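Local structure of alpha-1,2-mannosidase (Bacteroides thetaiotaomicron, 2WW2) at residues A[129-143]-A[220-234]. The protein is a calcium-dependent, inverting alpha-mannosidase of glycoside hydrolase family 92 from a human gut symbiont, hydrolysing alpha-mannosides. Sequence-based numbering, arbitrary orientation.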
loop_
_atom_site.group_PDB
_atom_site.type_symbol
_atom_site.label_atom_id
_atom_site.label_comp_id
_atom_site.label_asym_id
_atom_site.label_seq_id
_atom_site.Cartn_x
_atom_site.Cartn_y
_atom_site.Cartn_z
ATOM N N ARG A 129 4.527 8.410 -47.626
ATOM C CA ARG A 129 5.966 8.657 -47.630
ATOM C C ARG A 129 6.341 10.140 -47.693
ATOM O O ARG A 129 7.498 10.486 -47.553
ATOM C CB ARG A 129 6.607 7.864 -48.781
ATOM C CG ARG A 129 6.352 6.363 -48.634
ATOM C CD ARG A 129 6.869 5.532 -49.851
ATOM N NE ARG A 129 6.382 4.168 -49.717
ATOM C CZ ARG A 129 5.154 3.789 -50.039
ATOM N NH1 ARG A 129 4.287 4.675 -50.527
ATOM N NH2 ARG A 129 4.789 2.524 -49.873
ATOM N N GLY A 130 5.359 11.025 -47.837
ATOM C CA GLY A 130 5.692 12.444 -47.907
ATOM C C GLY A 130 4.804 13.289 -47.016
ATOM O O GLY A 130 3.970 12.750 -46.272
ATOM N N ALA A 131 4.985 14.612 -47.088
ATOM C CA ALA A 131 4.147 15.550 -46.319
ATOM C C ALA A 131 4.071 16.872 -47.049
ATOM O O ALA A 131 4.948 17.195 -47.852
ATOM C CB ALA A 131 4.734 15.771 -44.906
ATOM N N VAL A 132 3.055 17.665 -46.749
ATOM C CA VAL A 132 2.985 19.016 -47.292
ATOM C C VAL A 132 2.647 19.937 -46.135
ATOM O O VAL A 132 1.817 19.575 -45.316
ATOM C CB VAL A 132 1.951 19.128 -48.443
ATOM C CG1 VAL A 132 1.807 20.573 -48.916
ATOM C CG2 VAL A 132 2.360 18.230 -49.627
ATOM N N PHE A 133 3.347 21.075 -46.046
ATOM C CA PHE A 133 3.121 22.095 -45.023
ATOM C C PHE A 133 2.492 23.325 -45.682
ATOM O O PHE A 133 2.761 23.605 -46.860
ATOM C CB PHE A 133 4.456 22.605 -44.442
ATOM C CG PHE A 133 5.196 21.618 -43.564
ATOM C CD1 PHE A 133 5.380 21.877 -42.202
ATOM C CD2 PHE A 133 5.732 20.456 -44.102
ATOM C CE1 PHE A 133 6.075 20.979 -41.390
ATOM C CE2 PHE A 133 6.430 19.547 -43.281
ATOM C CZ PHE A 133 6.605 19.812 -41.936
ATOM N N GLU A 134 1.726 24.097 -44.913
ATOM C CA GLU A 134 1.447 25.481 -45.277
ATOM C C GLU A 134 2.082 26.296 -44.156
ATOM O O GLU A 134 2.113 25.847 -43.011
ATOM C CB GLU A 134 -0.063 25.750 -45.319
ATOM C CG GLU A 134 -0.679 25.694 -43.881
ATOM C CD GLU A 134 -2.194 25.882 -43.815
ATOM O OE1 GLU A 134 -2.765 26.573 -44.704
ATOM O OE2 GLU A 134 -2.804 25.326 -42.853
ATOM N N VAL A 135 2.634 27.468 -44.465
ATOM C CA VAL A 135 3.101 28.352 -43.412
ATOM C C VAL A 135 2.538 29.751 -43.671
ATOM O O VAL A 135 2.648 30.254 -44.784
ATOM C CB VAL A 135 4.648 28.453 -43.355
ATOM C CG1 VAL A 135 5.052 29.397 -42.217
ATOM C CG2 VAL A 135 5.321 27.060 -43.204
ATOM N N SER A 136 1.908 30.348 -42.656
ATOM C CA SER A 136 1.483 31.737 -42.709
ATOM C C SER A 136 2.404 32.581 -41.812
ATOM O O SER A 136 2.351 32.470 -40.580
ATOM C CB SER A 136 0.034 31.832 -42.222
ATOM O OG SER A 136 -0.457 33.147 -42.324
ATOM N N PHE A 137 3.262 33.407 -42.408
ATOM C CA PHE A 137 4.244 34.182 -41.627
ATOM C C PHE A 137 3.617 35.471 -41.093
ATOM O O PHE A 137 2.830 36.082 -41.788
ATOM C CB PHE A 137 5.453 34.568 -42.506
ATOM C CG PHE A 137 6.375 33.411 -42.841
ATOM C CD1 PHE A 137 7.290 32.939 -41.912
ATOM C CD2 PHE A 137 6.327 32.820 -44.085
ATOM C CE1 PHE A 137 8.143 31.904 -42.216
ATOM C CE2 PHE A 137 7.174 31.775 -44.405
ATOM C CZ PHE A 137 8.080 31.310 -43.459
ATOM N N PRO A 138 3.996 35.910 -39.878
ATOM C CA PRO A 138 3.495 37.212 -39.419
ATOM C C PRO A 138 4.044 38.320 -40.296
ATOM O O PRO A 138 5.205 38.286 -40.682
ATOM C CB PRO A 138 4.051 37.359 -37.996
ATOM C CG PRO A 138 5.003 36.216 -37.783
ATOM C CD PRO A 138 4.813 35.203 -38.875
ATOM N N GLU A 139 3.217 39.307 -40.612
ATOM C CA GLU A 139 3.655 40.364 -41.509
ATOM C C GLU A 139 4.822 41.136 -40.894
ATOM O O GLU A 139 4.944 41.237 -39.677
ATOM C CB GLU A 139 2.485 41.306 -41.853
ATOM N N LYS A 140 5.707 41.636 -41.743
ATOM C CA LYS A 140 6.781 42.519 -41.291
ATOM C C LYS A 140 7.791 41.890 -40.320
ATOM O O LYS A 140 8.433 42.598 -39.544
ATOM C CB LYS A 140 6.200 43.821 -40.707
ATOM N N GLU A 141 7.924 40.569 -40.343
ATOM C CA GLU A 141 8.976 39.895 -39.601
ATOM C C GLU A 141 9.764 39.069 -40.604
ATOM O O GLU A 141 9.189 38.596 -41.591
ATOM C CB GLU A 141 8.397 38.931 -38.537
ATOM C CG GLU A 141 7.633 39.566 -37.378
ATOM C CD GLU A 141 8.446 40.577 -36.605
ATOM O OE1 GLU A 141 9.680 40.403 -36.469
ATOM O OE2 GLU A 141 7.840 41.562 -36.123
ATOM N N ASP A 142 11.053 38.856 -40.348
ATOM C CA ASP A 142 11.846 37.970 -41.222
ATOM C C ASP A 142 11.172 36.600 -41.279
ATOM O O ASP A 142 10.568 36.169 -40.300
ATOM C CB ASP A 142 13.297 37.838 -40.720
ATOM C CG ASP A 142 14.083 39.158 -40.822
ATOM O OD1 ASP A 142 13.726 40.000 -41.661
ATOM O OD2 ASP A 142 15.056 39.349 -40.068
ATOM N N GLN A 143 11.291 35.924 -42.416
ATOM C CA GLN A 143 10.620 34.659 -42.673
ATOM C C GLN A 143 11.667 33.588 -42.971
ATOM O O GLN A 143 12.380 33.688 -43.967
ATOM C CB GLN A 143 9.714 34.798 -43.907
ATOM C CG GLN A 143 8.677 35.928 -43.838
ATOM C CD GLN A 143 7.880 36.052 -45.137
ATOM O OE1 GLN A 143 8.187 35.381 -46.117
ATOM N NE2 GLN A 143 6.863 36.934 -45.153
ATOM N N LYS A 220 15.495 31.744 -46.362
ATOM C CA LYS A 220 14.765 32.951 -46.006
ATOM C C LYS A 220 13.831 33.335 -47.154
ATOM O O LYS A 220 14.224 33.258 -48.325
ATOM C CB LYS A 220 15.760 34.084 -45.728
ATOM C CG LYS A 220 15.143 35.367 -45.188
ATOM C CD LYS A 220 16.269 36.382 -44.931
ATOM C CE LYS A 220 15.856 37.471 -43.960
ATOM N NZ LYS A 220 14.823 38.364 -44.551
ATOM N N PHE A 221 12.605 33.751 -46.831
ATOM C CA PHE A 221 11.603 34.042 -47.858
ATOM C C PHE A 221 11.101 35.479 -47.823
ATOM O O PHE A 221 11.443 36.249 -46.930
ATOM C CB PHE A 221 10.416 33.065 -47.758
ATOM C CG PHE A 221 10.826 31.628 -47.891
ATOM C CD1 PHE A 221 10.942 31.041 -49.143
ATOM C CD2 PHE A 221 11.163 30.886 -46.768
ATOM C CE1 PHE A 221 11.352 29.718 -49.265
ATOM C CE2 PHE A 221 11.574 29.575 -46.876
ATOM C CZ PHE A 221 11.668 28.979 -48.116
ATOM N N ASP A 222 10.298 35.827 -48.819
ATOM C CA ASP A 222 9.650 37.129 -48.855
ATOM C C ASP A 222 8.241 36.920 -49.379
ATOM O O ASP A 222 7.833 37.540 -50.366
ATOM C CB ASP A 222 10.411 38.093 -49.759
ATOM C CG ASP A 222 9.945 39.514 -49.595
ATOM O OD1 ASP A 222 9.286 39.808 -48.573
ATOM O OD2 ASP A 222 10.237 40.338 -50.482
ATOM N N VAL A 223 7.510 36.024 -48.728
ATOM C CA VAL A 223 6.133 35.734 -49.104
ATOM C C VAL A 223 5.289 36.999 -48.945
ATOM O O VAL A 223 5.312 37.627 -47.885
ATOM C CB VAL A 223 5.536 34.620 -48.219
ATOM C CG1 VAL A 223 4.088 34.309 -48.664
ATOM C CG2 VAL A 223 6.415 33.351 -48.268
ATOM N N PRO A 224 4.532 37.382 -49.990
ATOM C CA PRO A 224 3.740 38.610 -49.824
ATOM C C PRO A 224 2.586 38.445 -48.834
ATOM O O PRO A 224 2.062 37.342 -48.655
ATOM C CB PRO A 224 3.197 38.899 -51.244
ATOM C CG PRO A 224 3.906 37.924 -52.189
ATOM C CD PRO A 224 4.409 36.779 -51.331
ATOM N N ALA A 225 2.188 39.530 -48.183
ATOM C CA ALA A 225 1.035 39.472 -47.287
ATOM C C ALA A 225 -0.157 38.808 -47.973
ATOM O O ALA A 225 -0.411 39.039 -49.158
ATOM C CB ALA A 225 0.661 40.872 -46.811
ATOM N N GLY A 226 -0.892 37.983 -47.235
ATOM C CA GLY A 226 -2.044 37.293 -47.808
ATOM C C GLY A 226 -1.699 35.953 -48.436
ATOM O O GLY A 226 -2.588 35.145 -48.685
ATOM N N GLU A 227 -0.418 35.707 -48.705
ATOM C CA GLU A 227 -0.013 34.442 -49.315
ATOM C C GLU A 227 0.585 33.494 -48.273
ATOM O O GLU A 227 0.965 33.919 -47.196
ATOM C CB GLU A 227 0.975 34.666 -50.475
ATOM C CG GLU A 227 0.374 35.442 -51.657
ATOM C CD GLU A 227 1.287 35.451 -52.885
ATOM O OE1 GLU A 227 2.301 34.715 -52.921
ATOM O OE2 GLU A 227 0.989 36.206 -53.824
ATOM N N LYS A 228 0.650 32.210 -48.600
ATOM C CA LYS A 228 1.203 31.214 -47.687
ATOM C C LYS A 228 2.309 30.465 -48.405
ATOM O O LYS A 228 2.247 30.285 -49.622
ATOM C CB LYS A 228 0.122 30.236 -47.212
ATOM C CG LYS A 228 -1.018 30.918 -46.418
ATOM C CD LYS A 228 -2.057 29.898 -45.947
ATOM C CE LYS A 228 -2.829 29.315 -47.136
ATOM N NZ LYS A 228 -3.962 28.436 -46.689
ATOM N N LEU A 229 3.316 30.038 -47.649
ATOM C CA LEU A 229 4.377 29.205 -48.191
ATOM C C LEU A 229 3.895 27.763 -48.157
ATOM O O LEU A 229 3.352 27.312 -47.138
ATOM C CB LEU A 229 5.629 29.320 -47.306
ATOM C CG LEU A 229 6.853 28.496 -47.719
ATOM C CD1 LEU A 229 7.501 29.091 -48.983
ATOM C CD2 LEU A 229 7.852 28.437 -46.573
ATOM N N THR A 230 4.089 27.037 -49.254
ATOM C CA THR A 230 3.885 25.597 -49.242
ATOM C C THR A 230 5.243 24.904 -49.248
ATOM O O THR A 230 6.161 25.337 -49.944
ATOM C CB THR A 230 3.080 25.136 -50.467
ATOM O OG1 THR A 230 1.767 25.699 -50.403
ATOM C CG2 THR A 230 2.958 23.623 -50.483
ATOM N N ILE A 231 5.383 23.853 -48.441
ATOM C CA ILE A 231 6.601 23.042 -48.445
ATOM C C ILE A 231 6.160 21.630 -48.748
ATOM O O ILE A 231 5.280 21.102 -48.071
ATOM C CB ILE A 231 7.292 23.007 -47.068
ATOM C CG1 ILE A 231 7.450 24.421 -46.495
ATOM C CG2 ILE A 231 8.692 22.320 -47.175
ATOM C CD1 ILE A 231 8.082 24.458 -45.087
ATOM N N ARG A 232 6.766 21.017 -49.761
ATOM C CA ARG A 232 6.429 19.648 -50.143
ATOM C C ARG A 232 7.649 18.820 -49.886
ATOM O O ARG A 232 8.743 19.241 -50.242
ATOM C CB ARG A 232 6.090 19.556 -51.639
ATOM C CG ARG A 232 4.919 20.434 -52.038
ATOM C CD ARG A 232 4.669 20.432 -53.574
ATOM N NE ARG A 232 3.655 21.439 -53.844
ATOM C CZ ARG A 232 3.922 22.643 -54.332
ATOM N NH1 ARG A 232 5.164 22.964 -54.672
ATOM N NH2 ARG A 232 2.940 23.523 -54.493
ATOM N N THR A 233 7.474 17.644 -49.287
ATOM C CA THR A 233 8.631 16.820 -48.940
ATOM C C THR A 233 8.328 15.313 -49.038
ATOM O O THR A 233 7.185 14.882 -48.870
ATOM C CB THR A 233 9.174 17.221 -47.537
ATOM O OG1 THR A 233 10.411 16.557 -47.270
ATOM C CG2 THR A 233 8.179 16.888 -46.424
ATOM N N ALA A 234 9.343 14.518 -49.372
ATOM C CA ALA A 234 9.226 13.067 -49.311
ATOM C C ALA A 234 10.612 12.497 -49.077
ATOM O O ALA A 234 11.619 13.189 -49.261
ATOM C CB ALA A 234 8.621 12.491 -50.603
HETATM O O HOH W 1 0.061 24.285 -48.608
HETATM O O HOH W 2 -0.794 34.543 -45.219
HETATM O O HOH W 3 3.007 34.107 -45.166
HETATM O O HOH W 4 12.025 37.515 -44.743
#
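Q143 and V223 illustrate how a side-chain amide can stand in for a backbone peptide group: Q143 OE1 accepts from V223 N at 2.8 Å. Q143 NE2 in turn gives a nearly straight bond (171°) to a lone pair of V223 O. An extended chain beyond CG (chi2 176°) carries the amide to this backbone. With an alanine here, V223 N and V223 O would probably lose these mates, and the loop beyond F221 would be held less firmly. Backbone pairing runs along the strands: reciprocal bonds link A131 with T233, F133 with I231 and V135 with L229 in antiparallel register, and F221 N donates to Q143 O. Among charges, K228 NZ forms a salt bridge with E134 OE1 (3.0 Å), nearly along its C-O axis; E134 OE2 is hydrogen-bonded to S123 and Q121. Apolar packing pairs F133 CB with I231 CB (3.9 Å) and V135 CB with L229 CB. F137, its ring held between Q143 CB and V135 CG1 of its own segment, meets L229 CD2 at its edge. Within the family 92 N-terminal domain, strand 130-136 lies between strands 121-126 and 229-236; F133, V135, L229 and I231 face strands 80-86 and 143-148, whereas V132, E134 and K228 meet helix 256-271.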